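Long-range contacts in tailspike protein (Acinetobacter phage vB_ApiP_P1, PDB 6E1R), which probably serves as the phage's receptor-binding tail enzyme, recognising and hydrolysing surface polysaccharide of its Acinetobacter host: residues I337-P342 / E361-Q366; G365-A370 / N391-A396. All blocks are in the same frame, centred on the assembly; numbering follows the deposited sequence.

Interaction 1 (I337-P342 / E361-Q366)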
ATOM      1  N   ILE A 337       0.087 -11.230   0.944  1.00 41.46           N
ATOM      2  CA  ILE A 337       0.874 -11.970  -0.035  1.00 42.40           C
ATOM      3  C   ILE A 337       0.356 -13.399  -0.104  1.00 45.33           C
ATOM      4  O   ILE A 337       0.132 -14.037   0.933  1.00 40.71           O
ATOM      5  CB  ILE A 337       2.370 -11.946   0.320  1.00 36.88           C
ATOM      6  CG1 ILE A 337       2.819 -10.516   0.625  1.00 35.21           C
ATOM      7  CG2 ILE A 337       3.199 -12.532  -0.811  1.00 36.70           C
ATOM      8  CD1 ILE A 337       2.584  -9.550  -0.513  1.00 31.39           C
ATOM      9  N   HIS A 338       0.169 -13.903  -1.321  1.00 43.23           N
ATOM     10  CA  HIS A 338      -0.202 -15.299  -1.523  1.00 42.01           C
ATOM     11  C   HIS A 338       1.074 -16.133  -1.508  1.00 42.65           C
ATOM     12  O   HIS A 338       1.915 -16.008  -2.405  1.00 36.01           O
ATOM     13  CB  HIS A 338      -0.962 -15.468  -2.835  1.00 34.43           C
ATOM     14  CG  HIS A 338      -1.546 -16.833  -3.023  1.00 36.97           C
ATOM     15  ND1 HIS A 338      -2.850 -17.134  -2.695  1.00 32.26           N
ATOM     16  CD2 HIS A 338      -1.003 -17.979  -3.495  1.00 31.27           C
ATOM     17  CE1 HIS A 338      -3.089 -18.405  -2.964  1.00 33.26           C
ATOM     18  NE2 HIS A 338      -1.983 -18.942  -3.449  1.00 42.60           N
HETATM   19  N   MSE A 339       1.228 -16.977  -0.492  1.00 48.50           N
HETATM   20  CA  MSE A 339       2.477 -17.709  -0.301  1.00 50.86           C
HETATM   21  C   MSE A 339       2.283 -19.219  -0.205  1.00 48.62           C
HETATM   22  O   MSE A 339       2.299 -19.788   0.886  1.00 51.10           O
HETATM   23  CB  MSE A 339       3.192 -17.202   0.952  1.00 54.86           C
HETATM   24  CG  MSE A 339       3.591 -15.738   0.876  1.00 64.36           C
HETATM   25 SE   MSE A 339       4.377 -15.080   2.531  1.00 74.95          SE
HETATM   26  CE  MSE A 339       6.134 -14.576   1.855  1.00 71.53           C
ATOM     27  N   ASN A 340       2.114 -19.864  -1.357  1.00 47.02           N
ATOM     28  CA  ASN A 340       1.996 -21.319  -1.443  1.00 52.93           C
ATOM     29  C   ASN A 340       3.399 -21.899  -1.585  1.00 54.57           C
ATOM     30  O   ASN A 340       3.950 -21.952  -2.687  1.00 58.43           O
ATOM     31  CB  ASN A 340       1.104 -21.713  -2.614  1.00 56.96           C
ATOM     32  CG  ASN A 340       0.801 -23.197  -2.642  1.00 63.18           C
ATOM     33  OD1 ASN A 340       1.051 -23.910  -1.671  1.00 67.42           O
ATOM     34  ND2 ASN A 340       0.261 -23.669  -3.760  1.00 67.08           N
ATOM     35  N   ARG A 341       3.981 -22.342  -0.463  1.00 51.47           N
ATOM     36  CA  ARG A 341       5.355 -22.837  -0.435  1.00 46.60           C
ATOM     37  C   ARG A 341       6.342 -21.780  -0.913  1.00 43.69           C
ATOM     38  O   ARG A 341       6.950 -21.932  -1.980  1.00 41.96           O
ATOM     39  CB  ARG A 341       5.515 -24.119  -1.259  1.00 45.04           C
ATOM     40  CG  ARG A 341       4.635 -25.276  -0.830  1.00 47.50           C
ATOM     41  CD  ARG A 341       4.772 -26.436  -1.802  1.00 51.74           C
ATOM     42  NE  ARG A 341       4.848 -27.720  -1.110  1.00 58.26           N
ATOM     43  CZ  ARG A 341       3.814 -28.503  -0.823  1.00 62.21           C
ATOM     44  NH1 ARG A 341       2.582 -28.139  -1.152  1.00 66.54           N
ATOM     45  NH2 ARG A 341       4.018 -29.652  -0.193  1.00 60.22           N
ATOM     46  N   PRO A 342       6.539 -20.702  -0.148  1.00 42.55           N
ATOM     47  CA  PRO A 342       7.440 -19.636  -0.609  1.00 40.78           C
ATOM     48  C   PRO A 342       8.912 -19.996  -0.518  1.00 39.71           C
ATOM     49  O   PRO A 342       9.720 -19.386  -1.229  1.00 42.90           O
ATOM     50  CB  PRO A 342       7.097 -18.467   0.321  1.00 43.41           C
ATOM     51  CG  PRO A 342       6.641 -19.126   1.578  1.00 44.04           C
ATOM     52  CD  PRO A 342       5.931 -20.388   1.156  1.00 41.70           C
ATOM     53  N   GLU A 361       0.506  -9.727   7.294  1.00 42.37           N
ATOM     54  CA  GLU A 361      -0.833  -9.150   7.351  1.00 36.90           C
ATOM     55  C   GLU A 361      -1.693  -9.793   6.269  1.00 34.76           C
ATOM     56  O   GLU A 361      -1.570  -9.461   5.086  1.00 39.61           O
ATOM     57  CB  GLU A 361      -0.759  -7.636   7.187  1.00 36.98           C
ATOM     58  CG  GLU A 361      -2.053  -6.903   7.462  1.00 43.06           C
ATOM     59  CD  GLU A 361      -1.917  -5.413   7.228  1.00 50.71           C
ATOM     60  OE1 GLU A 361      -1.376  -4.716   8.112  1.00 54.77           O
ATOM     61  OE2 GLU A 361      -2.331  -4.943   6.150  1.00 52.25           O
ATOM     62  N   GLY A 362      -2.562 -10.714   6.680  1.00 29.17           N
ATOM     63  CA  GLY A 362      -3.501 -11.326   5.764  1.00 29.54           C
ATOM     64  C   GLY A 362      -2.898 -12.260   4.740  1.00 41.99           C
ATOM     65  O   GLY A 362      -3.536 -12.532   3.721  1.00 47.43           O
ATOM     66  N   CYS A 363      -1.695 -12.775   4.981  1.00 43.30           N
ATOM     67  CA  CYS A 363      -1.072 -13.683   4.030  1.00 36.01           C
ATOM     68  C   CYS A 363      -1.827 -15.010   3.975  1.00 36.59           C
ATOM     69  O   CYS A 363      -2.527 -15.402   4.913  1.00 41.84           O
ATOM     70  CB  CYS A 363       0.393 -13.916   4.391  1.00 34.04           C
ATOM     71  SG  CYS A 363       1.411 -12.423   4.324  1.00 30.92           S
ATOM     72  N   TYR A 364      -1.665 -15.711   2.853  1.00 32.04           N
ATOM     73  CA  TYR A 364      -2.449 -16.908   2.574  1.00 33.54           C
ATOM     74  C   TYR A 364      -1.604 -17.892   1.780  1.00 35.58           C
ATOM     75  O   TYR A 364      -1.038 -17.527   0.746  1.00 44.08           O
ATOM     76  CB  TYR A 364      -3.719 -16.541   1.795  1.00 31.02           C
ATOM     77  CG  TYR A 364      -4.672 -17.687   1.541  1.00 34.96           C
ATOM     78  CD1 TYR A 364      -4.525 -18.508   0.431  1.00 38.90           C
ATOM     79  CD2 TYR A 364      -5.737 -17.932   2.399  1.00 38.56           C
ATOM     80  CE1 TYR A 364      -5.400 -19.552   0.191  1.00 42.38           C
ATOM     81  CE2 TYR A 364      -6.617 -18.972   2.167  1.00 40.82           C
ATOM     82  CZ  TYR A 364      -6.445 -19.778   1.061  1.00 42.17           C
ATOM     83  OH  TYR A 364      -7.321 -20.813   0.827  1.00 44.15           O
ATOM     84  N   GLY A 365      -1.522 -19.125   2.260  1.00 35.33           N
ATOM     85  CA  GLY A 365      -0.808 -20.158   1.540  1.00 40.97           C
ATOM     86  C   GLY A 365      -0.497 -21.343   2.435  1.00 43.74           C
ATOM     87  O   GLY A 365      -1.039 -21.483   3.531  1.00 43.35           O
ATOM     88  N   GLN A 366       0.402 -22.189   1.935  1.00 45.32           N
ATOM     89  CA  GLN A 366       0.817 -23.412   2.607  1.00 43.90           C
ATOM     90  C   GLN A 366       2.330 -23.394   2.775  1.00 44.28           C
ATOM     91  O   GLN A 366       3.058 -22.988   1.865  1.00 47.44           O
ATOM     92  CB  GLN A 366       0.373 -24.650   1.820  1.00 46.76           C
ATOM     93  CG  GLN A 366       0.877 -25.969   2.379  1.00 56.37           C
ATOM     94  CD  GLN A 366       0.408 -27.160   1.568  1.00 65.75           C
ATOM     95  OE1 GLN A 366       1.041 -27.546   0.587  1.00 66.75           O
ATOM     96  NE2 GLN A 366      -0.709 -27.751   1.980  1.00 70.95           N
TER
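I337 and H338 run alongside C363 and Y364 in the same chain direction, joined by alternating backbone bonds: Y364 N donates to I337 O (3.1 Å) and M339 N to Y364 O. The regular pairing is confined to one bridge, H338 with Y364. N340 then lies nearest G365, and R341 N closes the contact on Q366 O. G365 carries no side chain where one would point toward 337-342, and M339 O lies 3.2 Å from its CA.

The rings of H338 and Y364 lie side by side and point the same way, each with CG anti to its backbone N (chi1 -172° and -175°). CE1 of H338 meets the edge of the tyrosine at CD1, 3.7 Å away, while Y364 O covers one face of the imidazole near its rim. The buried side chains meet around the C363 thiol: SG touches I337 CB at 4.1 Å and, more loosely, the selenium of M339, a selenomethionine (SE). N340 OD1 rests against Q366 CB (3.6 Å).

Strand 306-309, the neighbour from the preceding coil, carries I308 against the side chains of I337 and M339, continuing the stacked rungs of a tailspike beta-helix. The second subunit supplies S299, hydrogen-bonded to H338 ND1, and F328, edge-to-face with Y364.

Interaction 2 (G365-A370 / N391-A396)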
ATOM      1  N   GLY A 365      -1.522 -19.125   2.260  1.00 35.33           N
ATOM      2  CA  GLY A 365      -0.808 -20.158   1.540  1.00 40.97           C
ATOM      3  C   GLY A 365      -0.497 -21.343   2.435  1.00 43.74           C
ATOM      4  O   GLY A 365      -1.039 -21.483   3.531  1.00 43.35           O
ATOM      5  N   GLN A 366       0.402 -22.189   1.935  1.00 45.32           N
ATOM      6  CA  GLN A 366       0.817 -23.412   2.607  1.00 43.90           C
ATOM      7  C   GLN A 366       2.330 -23.394   2.775  1.00 44.28           C
ATOM      8  O   GLN A 366       3.058 -22.988   1.865  1.00 47.44           O
ATOM      9  CB  GLN A 366       0.373 -24.650   1.820  1.00 46.76           C
ATOM     10  CG  GLN A 366       0.877 -25.969   2.379  1.00 56.37           C
ATOM     11  CD  GLN A 366       0.408 -27.160   1.568  1.00 65.75           C
ATOM     12  OE1 GLN A 366       1.041 -27.546   0.587  1.00 66.75           O
ATOM     13  NE2 GLN A 366      -0.709 -27.751   1.980  1.00 70.95           N
ATOM     14  N   LEU A 367       2.801 -23.840   3.938  1.00 40.11           N
ATOM     15  CA  LEU A 367       4.205 -23.728   4.312  1.00 36.37           C
ATOM     16  C   LEU A 367       4.868 -25.097   4.382  1.00 36.91           C
ATOM     17  O   LEU A 367       4.331 -26.025   4.996  1.00 38.31           O
ATOM     18  CB  LEU A 367       4.348 -23.013   5.656  1.00 33.72           C
ATOM     19  CG  LEU A 367       3.928 -21.544   5.670  1.00 35.08           C
ATOM     20  CD1 LEU A 367       4.092 -20.951   7.060  1.00 38.09           C
ATOM     21  CD2 LEU A 367       4.728 -20.753   4.649  1.00 32.86           C
ATOM     22  N   ILE A 368       6.032 -25.214   3.748  1.00 33.32           N
ATOM     23  CA  ILE A 368       6.956 -26.317   3.977  1.00 40.06           C
ATOM     24  C   ILE A 368       8.187 -25.835   4.742  1.00 40.91           C
ATOM     25  O   ILE A 368       9.236 -26.476   4.702  1.00 42.00           O
ATOM     26  CB  ILE A 368       7.360 -27.001   2.661  1.00 41.08           C
ATOM     27  CG1 ILE A 368       7.947 -25.978   1.689  1.00 34.15           C
ATOM     28  CG2 ILE A 368       6.173 -27.713   2.036  1.00 35.03           C
ATOM     29  CD1 ILE A 368       8.542 -26.593   0.450  1.00 35.46           C
ATOM     30  N   SER A 369       8.067 -24.705   5.434  1.00 32.99           N
ATOM     31  CA  SER A 369       9.201 -24.060   6.079  1.00 39.65           C
ATOM     32  C   SER A 369       8.720 -23.384   7.355  1.00 37.62           C
ATOM     33  O   SER A 369       7.541 -23.446   7.713  1.00 36.50           O
ATOM     34  CB  SER A 369       9.854 -23.042   5.141  1.00 40.36           C
ATOM     35  OG  SER A 369       8.987 -21.944   4.907  1.00 31.82           O
ATOM     36  N   ALA A 370       9.649 -22.728   8.043  1.00 34.99           N
ATOM     37  CA  ALA A 370       9.298 -21.876   9.164  1.00 35.62           C
ATOM     38  C   ALA A 370       8.927 -20.486   8.658  1.00 36.02           C
ATOM     39  O   ALA A 370       9.108 -20.153   7.484  1.00 39.08           O
ATOM     40  CB  ALA A 370      10.450 -21.800  10.167  1.00 39.00           C
ATOM     41  N   ASN A 391      -3.665 -14.163   9.129  1.00 37.95           N
ATOM     42  CA  ASN A 391      -2.877 -15.053   8.290  1.00 37.38           C
ATOM     43  C   ASN A 391      -3.476 -16.453   8.293  1.00 43.55           C
ATOM     44  O   ASN A 391      -3.957 -16.934   9.322  1.00 51.59           O
ATOM     45  CB  ASN A 391      -1.430 -15.113   8.778  1.00 35.76           C
ATOM     46  CG  ASN A 391      -0.729 -13.777   8.685  1.00 40.74           C
ATOM     47  OD1 ASN A 391      -0.754 -13.120   7.644  1.00 37.80           O
ATOM     48  ND2 ASN A 391      -0.098 -13.362   9.780  1.00 39.73           N
ATOM     49  N   HIS A 392      -3.444 -17.104   7.133  1.00 43.54           N
ATOM     50  CA  HIS A 392      -3.833 -18.503   7.011  1.00 43.55           C
ATOM     51  C   HIS A 392      -2.665 -19.282   6.427  1.00 45.87           C
ATOM     52  O   HIS A 392      -2.257 -19.034   5.287  1.00 42.27           O
ATOM     53  CB  HIS A 392      -5.074 -18.677   6.135  1.00 36.80           C
ATOM     54  CG  HIS A 392      -5.435 -20.110   5.895  1.00 36.51           C
ATOM     55  ND1 HIS A 392      -5.775 -20.972   6.914  1.00 36.60           N
ATOM     56  CD2 HIS A 392      -5.492 -20.837   4.753  1.00 38.35           C
ATOM     57  CE1 HIS A 392      -6.034 -22.167   6.411  1.00 37.17           C
ATOM     58  NE2 HIS A 392      -5.871 -22.111   5.102  1.00 36.37           N
ATOM     59  N   PHE A 393      -2.133 -20.219   7.206  1.00 48.17           N
ATOM     60  CA  PHE A 393      -1.008 -21.045   6.788  1.00 46.75           C
ATOM     61  C   PHE A 393      -1.328 -22.499   7.091  1.00 47.53           C
ATOM     62  O   PHE A 393      -1.571 -22.855   8.249  1.00 48.18           O
ATOM     63  CB  PHE A 393       0.282 -20.622   7.496  1.00 41.50           C
ATOM     64  CG  PHE A 393       0.870 -19.343   6.973  1.00 37.40           C
ATOM     65  CD1 PHE A 393       1.003 -19.135   5.611  1.00 35.70           C
ATOM     66  CD2 PHE A 393       1.286 -18.350   7.842  1.00 35.51           C
ATOM     67  CE1 PHE A 393       1.544 -17.959   5.126  1.00 36.79           C
ATOM     68  CE2 PHE A 393       1.828 -17.172   7.364  1.00 34.96           C
ATOM     69  CZ  PHE A 393       1.956 -16.977   6.004  1.00 33.98           C
ATOM     70  N   THR A 394      -1.335 -23.330   6.055  1.00 44.45           N
ATOM     71  CA  THR A 394      -1.425 -24.771   6.225  1.00 48.21           C
ATOM     72  C   THR A 394      -0.017 -25.348   6.267  1.00 48.79           C
ATOM     73  O   THR A 394       0.853 -24.948   5.487  1.00 53.87           O
ATOM     74  CB  THR A 394      -2.228 -25.413   5.092  1.00 57.78           C
ATOM     75  OG1 THR A 394      -2.406 -24.467   4.031  1.00 64.42           O
ATOM     76  CG2 THR A 394      -3.591 -25.858   5.596  1.00 58.89           C
ATOM     77  N   LEU A 395       0.209 -26.279   7.185  1.00 41.39           N
ATOM     78  CA  LEU A 395       1.535 -26.836   7.412  1.00 41.22           C
ATOM     79  C   LEU A 395       1.681 -28.142   6.641  1.00 44.10           C
ATOM     80  O   LEU A 395       0.948 -29.104   6.890  1.00 50.25           O
ATOM     81  CB  LEU A 395       1.788 -27.060   8.903  1.00 39.10           C
ATOM     82  CG  LEU A 395       1.813 -25.795   9.764  1.00 35.47           C
ATOM     83  CD1 LEU A 395       2.095 -26.134  11.218  1.00 38.77           C
ATOM     84  CD2 LEU A 395       2.837 -24.806   9.230  1.00 34.36           C
ATOM     85  N   ALA A 396       2.629 -28.167   5.711  1.00 42.88           N
ATOM     86  CA  ALA A 396       3.026 -29.372   5.008  1.00 43.59           C
ATOM     87  C   ALA A 396       4.312 -29.908   5.636  1.00 44.99           C
ATOM     88  O   ALA A 396       4.752 -29.445   6.693  1.00 50.29           O
ATOM     89  CB  ALA A 396       3.180 -29.086   3.514  1.00 37.98           C
TER
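L367 leans across F393, so that one methyl, CD1, sits over a face of the phenyl ring in a CH-pi contact. The methyl carbon is 3.9 Å from the ring centroid and 23° off the normal, displaced toward the rim nearest CG. With CG anti to the carbonyl carbon (chi1 -66°) and CD1 extended beyond it, the leucine reaches back toward F393, while its CB meets CD2 of L395 at 4.3 Å. One branched side chain thus touches two of the neighbouring strand's residues on this face. G365 puts no side chain beside the ring; its carbonyl O instead approaches the edge, 3.7 Å from F393 CD1.

The strands are parallel, with G365, Q366 and L367 bridged to F393, T394 and L395, and the axes of their short segments are turned 40° from one another. This is the rung-to-rung pairing of a parallel beta-helix, in which like positions of successive coils stack in register. Four backbone bonds stitch it, running from G365 N to H392 O through to A396 N on L367 O.

On the face bearing Q366 and T394, the extended glutamine crosses the threonine: its CG rests on T394 O at 3.3 Å and its CB beside OG1. Past the strand end, A396 CB is the small knob, received by I368 CG2 (3.6 Å), L367 O and the amide carbon of Q366. R341, in a nearby loop, also touches I368. At the other end of the pairing, the ring of H392 meets those of Y364 and of F328 in the second subunit.

How the interactions relate
Interactions 1 and 2 are successive steps of one stack, with centres about 7 Å apart and both using strand 364-367. Along the chain the order is 337-342, 361-366, 365-370, 391-396, so that interaction 2 begins on G365 and Q366, where interaction 1 ends. The middle strand pairs with an earlier coil on one side and with strand 392-395 on the other. Direct links also join the two contacts: C363 N is hydrogen-bonded to N391 OD1, and C363 O probably to H392 N. Together they illustrate how a beta-helix grows by repeated parallel pairing, here in the later coils, before the antiparallel sheets of the C-terminal part.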